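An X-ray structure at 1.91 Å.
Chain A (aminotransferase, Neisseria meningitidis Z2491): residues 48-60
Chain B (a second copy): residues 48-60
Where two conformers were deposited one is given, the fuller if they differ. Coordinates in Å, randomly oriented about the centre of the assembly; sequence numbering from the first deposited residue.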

ATOM      1  N   ILE A  48     -19.758   2.830  10.988  1.00 17.34           N
ATOM      2  CA  ILE A  48     -18.742   2.551   9.977  1.00 17.04           C
ATOM      3  C   ILE A  48     -19.064   1.247   9.217  1.00 16.65           C
ATOM      4  O   ILE A  48     -19.027   1.211   7.976  1.00 15.66           O
ATOM      5  CB  ILE A  48     -17.321   2.491  10.607  1.00 17.20           C
ATOM      6  CG1 ILE A  48     -16.963   3.826  11.279  1.00 18.05           C
ATOM      7  CG2 ILE A  48     -16.250   2.136   9.550  1.00 17.74           C
ATOM      8  CD1 ILE A  48     -15.562   3.852  11.979  1.00 17.26           C
ATOM      9  N   THR A  49     -19.390   0.182   9.951  1.00 15.94           N
ATOM     10  CA  THR A  49     -19.616  -1.115   9.315  1.00 15.87           C
ATOM     11  C   THR A  49     -20.882  -1.085   8.461  1.00 15.41           C
ATOM     12  O   THR A  49     -20.910  -1.665   7.384  1.00 14.36           O
ATOM     13  CB  THR A  49     -19.627  -2.288  10.337  1.00 15.68           C
ATOM     14  OG1 THR A  49     -20.594  -2.035  11.350  1.00 17.47           O
ATOM     15  CG2 THR A  49     -18.265  -2.437  11.001  1.00 17.09           C
ATOM     16  N   ASP A  50     -21.898  -0.351   8.916  1.00 15.65           N
ATOM     17  CA  ASP A  50     -23.102  -0.115   8.121  1.00 15.58           C
ATOM     18  C   ASP A  50     -22.810   0.497   6.741  1.00 15.16           C
ATOM     19  O   ASP A  50     -23.354   0.031   5.739  1.00 14.91           O
ATOM     20  CB  ASP A  50     -24.062   0.838   8.855  1.00 15.96           C
ATOM     21  CG  ASP A  50     -24.916   0.148   9.912  1.00 17.19           C
ATOM     22  OD1 ASP A  50     -24.900  -1.099  10.004  1.00 17.12           O
ATOM     23  OD2 ASP A  50     -25.626   0.878  10.646  1.00 18.86           O
ATOM     24  N   ALA A  51     -21.983   1.550   6.713  1.00 14.29           N
ATOM     25  CA  ALA A  51     -21.644   2.270   5.467  1.00 13.96           C
ATOM     26  C   ALA A  51     -20.830   1.398   4.507  1.00 14.28           C
ATOM     27  O   ALA A  51     -21.022   1.450   3.281  1.00 14.42           O
ATOM     28  CB  ALA A  51     -20.870   3.562   5.782  1.00 13.07           C
ATOM     29  N   LEU A  52     -19.893   0.634   5.059  1.00 14.49           N
ATOM     30  CA  LEU A  52     -19.110  -0.325   4.274  1.00 14.70           C
ATOM     31  C   LEU A  52     -20.024  -1.357   3.596  1.00 15.10           C
ATOM     32  O   LEU A  52     -20.030  -1.457   2.367  1.00 15.42           O
ATOM     33  CB  LEU A  52     -18.042  -1.006   5.145  1.00 14.80           C
ATOM     34  CG  LEU A  52     -16.723  -1.361   4.428  1.00 14.79           C
ATOM     35  CD1 LEU A  52     -15.608  -1.622   5.424  1.00 14.59           C
ATOM     36  CD2 LEU A  52     -16.858  -2.508   3.481  1.00 17.02           C
ATOM     37  N   THR A  53     -20.829  -2.085   4.378  1.00 14.88           N
ATOM     38  CA  THR A  53     -21.769  -3.069   3.820  1.00 14.74           C
ATOM     39  C   THR A  53     -22.691  -2.506   2.740  1.00 14.95           C
ATOM     40  O   THR A  53     -22.919  -3.162   1.698  1.00 14.87           O
ATOM     41  CB  THR A  53     -22.601  -3.743   4.931  1.00 14.80           C
ATOM     42  OG1 THR A  53     -21.735  -4.592   5.683  1.00 14.84           O
ATOM     43  CG2 THR A  53     -23.763  -4.593   4.373  1.00 15.17           C
ATOM     44  N   ALA A  54     -23.218  -1.303   2.979  1.00 14.92           N
ATOM     45  CA  ALA A  54     -24.160  -0.670   2.062  1.00 14.95           C
ATOM     46  C   ALA A  54     -23.543  -0.389   0.687  1.00 14.86           C
ATOM     47  O   ALA A  54     -24.260  -0.275  -0.298  1.00 15.24           O
ATOM     48  CB  ALA A  54     -24.698   0.616   2.660  1.00 14.73           C
ATOM     49  N   SER A  55     -22.217  -0.305   0.612  1.00 14.55           N
ATOM     50  CA  SER A  55     -21.560   0.124  -0.615  1.00 14.48           C
ATOM     51  C   SER A  55     -20.764  -0.978  -1.309  1.00 13.99           C
ATOM     52  O   SER A  55     -20.020  -0.713  -2.240  1.00 12.69           O
ATOM     53  CB  SER A  55     -20.660   1.309  -0.297  1.00 14.89           C
ATOM     54  OG  SER A  55     -19.691   0.949   0.664  1.00 16.86           O
ATOM     55  N   LEU A  56     -20.933  -2.218  -0.875  1.00 13.80           N
ATOM     56  CA  LEU A  56     -20.046  -3.316  -1.358  1.00 14.09           C
ATOM     57  C   LEU A  56     -20.169  -3.611  -2.868  1.00 13.67           C
ATOM     58  O   LEU A  56     -19.223  -4.137  -3.457  1.00 14.31           O
ATOM     59  CB  LEU A  56     -20.251  -4.605  -0.542  1.00 13.49           C
ATOM     60  CG  LEU A  56     -19.603  -4.595   0.840  1.00 15.51           C
ATOM     61  CD1 LEU A  56     -19.975  -5.857   1.597  1.00 17.19           C
ATOM     62  CD2 LEU A  56     -18.080  -4.462   0.753  1.00 14.56           C
ATOM     63  N   HIS A  57     -21.294  -3.242  -3.489  1.00 13.04           N
ATOM     64  CA  HIS A  57     -21.426  -3.359  -4.941  0.50 13.22           C
ATOM     65  C   HIS A  57     -20.328  -2.571  -5.678  1.00 13.10           C
ATOM     66  O   HIS A  57     -19.949  -2.918  -6.803  1.00 13.84           O
ATOM     67  CB  HIS A  57     -22.829  -2.936  -5.408  0.50 13.14           C
ATOM     68  CG  HIS A  57     -23.201  -1.529  -5.050  0.50 13.45           C
ATOM     69  ND1 HIS A  57     -23.553  -1.149  -3.769  0.50 13.00           N
ATOM     70  CD2 HIS A  57     -23.305  -0.415  -5.814  0.50 13.49           C
ATOM     71  CE1 HIS A  57     -23.835   0.140  -3.760  0.50 13.31           C
ATOM     72  NE2 HIS A  57     -23.711   0.606  -4.990  0.50 12.83           N
ATOM     73  N   GLU A  58     -19.801  -1.533  -5.035  1.00 12.47           N
ATOM     74  CA  GLU A  58     -18.749  -0.706  -5.603  1.00 12.66           C
ATOM     75  C   GLU A  58     -17.332  -1.332  -5.617  1.00 12.62           C
ATOM     76  O   GLU A  58     -16.392  -0.718  -6.127  1.00 13.67           O
ATOM     77  CB  GLU A  58     -18.722   0.656  -4.908  1.00 13.36           C
ATOM     78  CG  GLU A  58     -19.987   1.469  -5.172  1.00 13.64           C
ATOM     79  CD  GLU A  58     -19.936   2.852  -4.548  1.00 16.12           C
ATOM     80  OE1 GLU A  58     -20.190   2.962  -3.326  1.00 15.75           O
ATOM     81  OE2 GLU A  58     -19.655   3.825  -5.285  1.00 16.63           O
ATOM     82  N   LEU A  59     -17.182  -2.547  -5.097  1.00 12.44           N
ATOM     83  CA  LEU A  59     -15.967  -3.346  -5.321  1.00 12.33           C
ATOM     84  C   LEU A  59     -15.726  -3.640  -6.797  1.00 12.59           C
ATOM     85  O   LEU A  59     -14.606  -3.979  -7.176  1.00 12.82           O
ATOM     86  CB  LEU A  59     -16.014  -4.684  -4.555  1.00 11.98           C
ATOM     87  CG  LEU A  59     -15.963  -4.651  -3.029  1.00 11.74           C
ATOM     88  CD1 LEU A  59     -16.136  -6.081  -2.473  1.00 10.89           C
ATOM     89  CD2 LEU A  59     -14.684  -3.989  -2.474  1.00 10.67           C
ATOM     90  N   GLU A  60     -16.762  -3.544  -7.638  1.00 12.37           N
ATOM     91  CA  GLU A  60     -16.600  -3.796  -9.075  1.00 12.58           C
ATOM     92  C   GLU A  60     -15.760  -2.731  -9.815  1.00 12.32           C
ATOM     93  O   GLU A  60     -15.421  -2.934 -10.980  1.00 10.89           O
ATOM     94  CB  GLU A  60     -17.980  -3.914  -9.745  1.00 13.22           C
ATOM     95  CG  GLU A  60     -18.707  -2.597  -9.899  1.00 14.56           C
ATOM     96  CD  GLU A  60     -19.985  -2.731 -10.736  1.00 19.19           C
ATOM     97  OE1 GLU A  60     -20.724  -3.725 -10.594  1.00 15.23           O
ATOM     98  OE2 GLU A  60     -20.251  -1.826 -11.549  1.00 23.86           O
TER
ATOM     99  N   ILE B  48     -18.477 -13.299  -2.286  1.00 15.78           N
ATOM    100  CA  ILE B  48     -17.404 -12.440  -1.763  1.00 15.52           C
ATOM    101  C   ILE B  48     -17.925 -11.380  -0.774  1.00 16.39           C
ATOM    102  O   ILE B  48     -17.386 -11.228   0.340  1.00 15.95           O
ATOM    103  CB  ILE B  48     -16.622 -11.757  -2.903  1.00 15.38           C
ATOM    104  CG1 ILE B  48     -15.886 -12.796  -3.757  1.00 15.31           C
ATOM    105  CG2 ILE B  48     -15.592 -10.771  -2.341  1.00 14.59           C
ATOM    106  CD1 ILE B  48     -15.091 -12.182  -4.952  1.00 14.57           C
ATOM    107  N   THR B  49     -18.977 -10.661  -1.169  1.00 16.95           N
ATOM    108  CA  THR B  49     -19.559  -9.630  -0.319  1.00 17.08           C
ATOM    109  C   THR B  49     -20.195 -10.174   0.977  1.00 17.73           C
ATOM    110  O   THR B  49     -20.065  -9.540   2.019  1.00 18.24           O
ATOM    111  CB  THR B  49     -20.552  -8.736  -1.094  1.00 17.35           C
ATOM    112  OG1 THR B  49     -21.568  -9.547  -1.695  1.00 16.39           O
ATOM    113  CG2 THR B  49     -19.806  -7.948  -2.182  1.00 17.77           C
ATOM    114  N   ASP B  50     -20.839 -11.345   0.926  1.00 18.03           N
ATOM    115  CA  ASP B  50     -21.347 -12.018   2.146  1.00 17.92           C
ATOM    116  C   ASP B  50     -20.228 -12.258   3.157  1.00 17.55           C
ATOM    117  O   ASP B  50     -20.405 -12.022   4.360  1.00 17.79           O
ATOM    118  CB  ASP B  50     -21.972 -13.389   1.836  1.00 18.21           C
ATOM    119  CG  ASP B  50     -23.336 -13.304   1.170  1.00 20.06           C
ATOM    120  OD1 ASP B  50     -23.955 -12.211   1.104  1.00 20.72           O
ATOM    121  OD2 ASP B  50     -23.796 -14.373   0.721  1.00 21.27           O
ATOM    122  N   ALA B  51     -19.091 -12.750   2.668  1.00 16.64           N
ATOM    123  CA  ALA B  51     -17.952 -13.081   3.532  1.00 16.43           C
ATOM    124  C   ALA B  51     -17.323 -11.829   4.149  1.00 15.78           C
ATOM    125  O   ALA B  51     -16.904 -11.850   5.315  1.00 14.36           O
ATOM    126  CB  ALA B  51     -16.885 -13.887   2.751  1.00 15.85           C
ATOM    127  N   LEU B  52     -17.271 -10.749   3.369  1.00 15.36           N
ATOM    128  CA  LEU B  52     -16.745  -9.470   3.867  1.00 15.51           C
ATOM    129  C   LEU B  52     -17.656  -8.948   4.998  1.00 15.44           C
ATOM    130  O   LEU B  52     -17.207  -8.708   6.114  1.00 15.37           O
ATOM    131  CB  LEU B  52     -16.609  -8.449   2.726  1.00 15.56           C
ATOM    132  CG  LEU B  52     -15.445  -7.437   2.889  1.00 15.81           C
ATOM    133  CD1 LEU B  52     -15.117  -6.737   1.578  1.00 15.03           C
ATOM    134  CD2 LEU B  52     -15.784  -6.443   3.985  1.00 14.23           C
ATOM    135  N   THR B  53     -18.939  -8.800   4.704  1.00 15.48           N
ATOM    136  CA  THR B  53     -19.913  -8.328   5.699  1.00 15.80           C
ATOM    137  C   THR B  53     -19.898  -9.133   6.994  1.00 15.44           C
ATOM    138  O   THR B  53     -19.871  -8.559   8.090  1.00 15.47           O
ATOM    139  CB  THR B  53     -21.336  -8.282   5.098  1.00 15.74           C
ATOM    140  OG1 THR B  53     -21.387  -7.193   4.176  1.00 18.30           O
ATOM    141  CG2 THR B  53     -22.394  -8.088   6.172  1.00 15.80           C
ATOM    142  N   ALA B  54     -19.853 -10.455   6.879  1.00 15.73           N
ATOM    143  CA  ALA B  54     -19.928 -11.321   8.057  1.00 15.36           C
ATOM    144  C   ALA B  54     -18.719 -11.161   8.995  1.00 15.18           C
ATOM    145  O   ALA B  54     -18.821 -11.497  10.159  1.00 13.72           O
ATOM    146  CB  ALA B  54     -20.105 -12.804   7.642  1.00 15.89           C
ATOM    147  N   SER B  55     -17.600 -10.628   8.498  1.00 15.22           N
ATOM    148  CA  SER B  55     -16.366 -10.512   9.295  1.00 15.57           C
ATOM    149  C   SER B  55     -15.987  -9.096   9.744  1.00 15.15           C
ATOM    150  O   SER B  55     -14.886  -8.896  10.275  1.00 14.65           O
ATOM    151  CB  SER B  55     -15.197 -11.097   8.497  1.00 15.95           C
ATOM    152  OG  SER B  55     -14.967 -10.355   7.317  1.00 17.37           O
ATOM    153  N   LEU B  56     -16.876  -8.121   9.536  1.00 14.86           N
ATOM    154  CA  LEU B  56     -16.521  -6.717   9.729  1.00 14.88           C
ATOM    155  C   LEU B  56     -16.128  -6.354  11.159  1.00 15.14           C
ATOM    156  O   LEU B  56     -15.414  -5.378  11.372  1.00 14.25           O
ATOM    157  CB  LEU B  56     -17.633  -5.786   9.221  1.00 14.81           C
ATOM    158  CG  LEU B  56     -17.670  -5.605   7.701  1.00 16.02           C
ATOM    159  CD1 LEU B  56     -18.878  -4.800   7.295  1.00 16.15           C
ATOM    160  CD2 LEU B  56     -16.342  -4.961   7.178  1.00 15.17           C
ATOM    161  N   HIS B  57     -16.583  -7.134  12.139  1.00 15.35           N
ATOM    162  CA  HIS B  57     -16.134  -6.935  13.518  1.00 16.46           C
ATOM    163  C   HIS B  57     -14.610  -6.996  13.635  1.00 15.36           C
ATOM    164  O   HIS B  57     -14.040  -6.364  14.520  1.00 15.97           O
ATOM    165  CB  HIS B  57     -16.816  -7.911  14.492  1.00 17.15           C
ATOM    166  CG  HIS B  57     -16.605  -9.361  14.169  1.00 21.42           C
ATOM    167  ND1 HIS B  57     -15.750 -10.167  14.896  1.00 25.93           N
ATOM    168  CD2 HIS B  57     -17.151 -10.157  13.213  1.00 25.15           C
ATOM    169  CE1 HIS B  57     -15.777 -11.396  14.403  1.00 26.44           C
ATOM    170  NE2 HIS B  57     -16.612 -11.416  13.378  1.00 26.57           N
ATOM    171  N   GLU B  58     -13.965  -7.729  12.729  1.00 15.32           N
ATOM    172  CA  GLU B  58     -12.505  -7.898  12.729  1.00 15.11           C
ATOM    173  C   GLU B  58     -11.719  -6.658  12.244  1.00 14.93           C
ATOM    174  O   GLU B  58     -10.481  -6.681  12.217  1.00 14.78           O
ATOM    175  CB  GLU B  58     -12.124  -9.161  11.938  1.00 15.25           C
ATOM    176  CG  GLU B  58     -12.578 -10.457  12.637  1.00 16.37           C
ATOM    177  CD  GLU B  58     -12.114 -11.721  11.941  1.00 17.05           C
ATOM    178  OE1 GLU B  58     -12.722 -12.114  10.921  1.00 18.65           O
ATOM    179  OE2 GLU B  58     -11.129 -12.330  12.397  1.00 17.98           O
ATOM    180  N   LEU B  59     -12.425  -5.578  11.892  1.00 14.60           N
ATOM    181  CA  LEU B  59     -11.785  -4.272  11.675  1.00 14.17           C
ATOM    182  C   LEU B  59     -11.100  -3.723  12.942  1.00 14.07           C
ATOM    183  O   LEU B  59     -10.260  -2.829  12.859  1.00 14.81           O
ATOM    184  CB  LEU B  59     -12.799  -3.249  11.145  1.00 13.65           C
ATOM    185  CG  LEU B  59     -13.338  -3.426   9.721  1.00 12.85           C
ATOM    186  CD1 LEU B  59     -14.260  -2.242   9.433  1.00 12.47           C
ATOM    187  CD2 LEU B  59     -12.224  -3.490   8.675  1.00 10.59           C
ATOM    188  N   GLU B  60     -11.450  -4.239  14.112  1.00 14.28           N
ATOM    189  CA  GLU B  60     -10.846  -3.771  15.358  1.00 15.02           C
ATOM    190  C   GLU B  60      -9.396  -4.216  15.570  1.00 14.65           C
ATOM    191  O   GLU B  60      -8.766  -3.728  16.502  1.00 14.63           O
ATOM    192  CB  GLU B  60     -11.662  -4.239  16.563  1.00 15.56           C
ATOM    193  CG  GLU B  60     -11.572  -5.733  16.843  1.00 17.83           C
ATOM    194  CD  GLU B  60     -12.190  -6.079  18.179  1.00 21.85           C
ATOM    195  OE1 GLU B  60     -13.335  -5.679  18.430  1.00 23.19           O
ATOM    196  OE2 GLU B  60     -11.513  -6.716  19.002  1.00 27.22           O
TER

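The middle of this contact is a leucine cluster built by two copies of the same segment around an approximate twofold. Leu A52 and Leu B52 meet each other, CD2 of Leu A52 lying 4.1 Å from CD2 of Leu B52, so one position serves as its own partner. Each of these leucines also turns its other methyl to the opposing chain's 3-10 segment: Leu A52 CD1 sits 3.8 Å from Leu B56 CD2, and Leu A56 CD2 repeats the distance, 3.8 Å, to Leu B52 CD1. Leu A59 CD1 adds to the same patch at 4.2 Å from Leu B52 CD1. The spacing of 52, 56 and 59 keeps all three CA-to-CB bonds directed toward the partner even though the helix gives way to a 3-10 segment between the first and the last. Leu A52 and Leu B52 hold chi1 between wells, near -146° and -148°, so the two copies share the same off-well side-chain conformation.

Leu A56 and Leu B56, the residues most covered by the other stretch, carry the contact outward. The threonine methyl acts as an apolar group here: Thr A49 CG2 packs 3.8 Å from Leu B56 CB, and Leu A59 CD1 lies 4.1 Å from Thr B49 CG2.

At the polar edge the symmetry produces a second self-pairing. Thr A53 and Thr B53, whose CA atoms are 5.9 Å apart, share a hydrogen bond of 3.0 Å between OG1 of Thr A53 and OG1 of Thr B53; either hydroxyl could donate. Leucine methyls crowd this pair, with Leu A56 CD1 3.2 Å from Thr B53 OG1. The rule is economical: one short sequence supplies both halves, leucines facing inward and a threonine pairing with its own copy, while Asp A50 and His A57 point away.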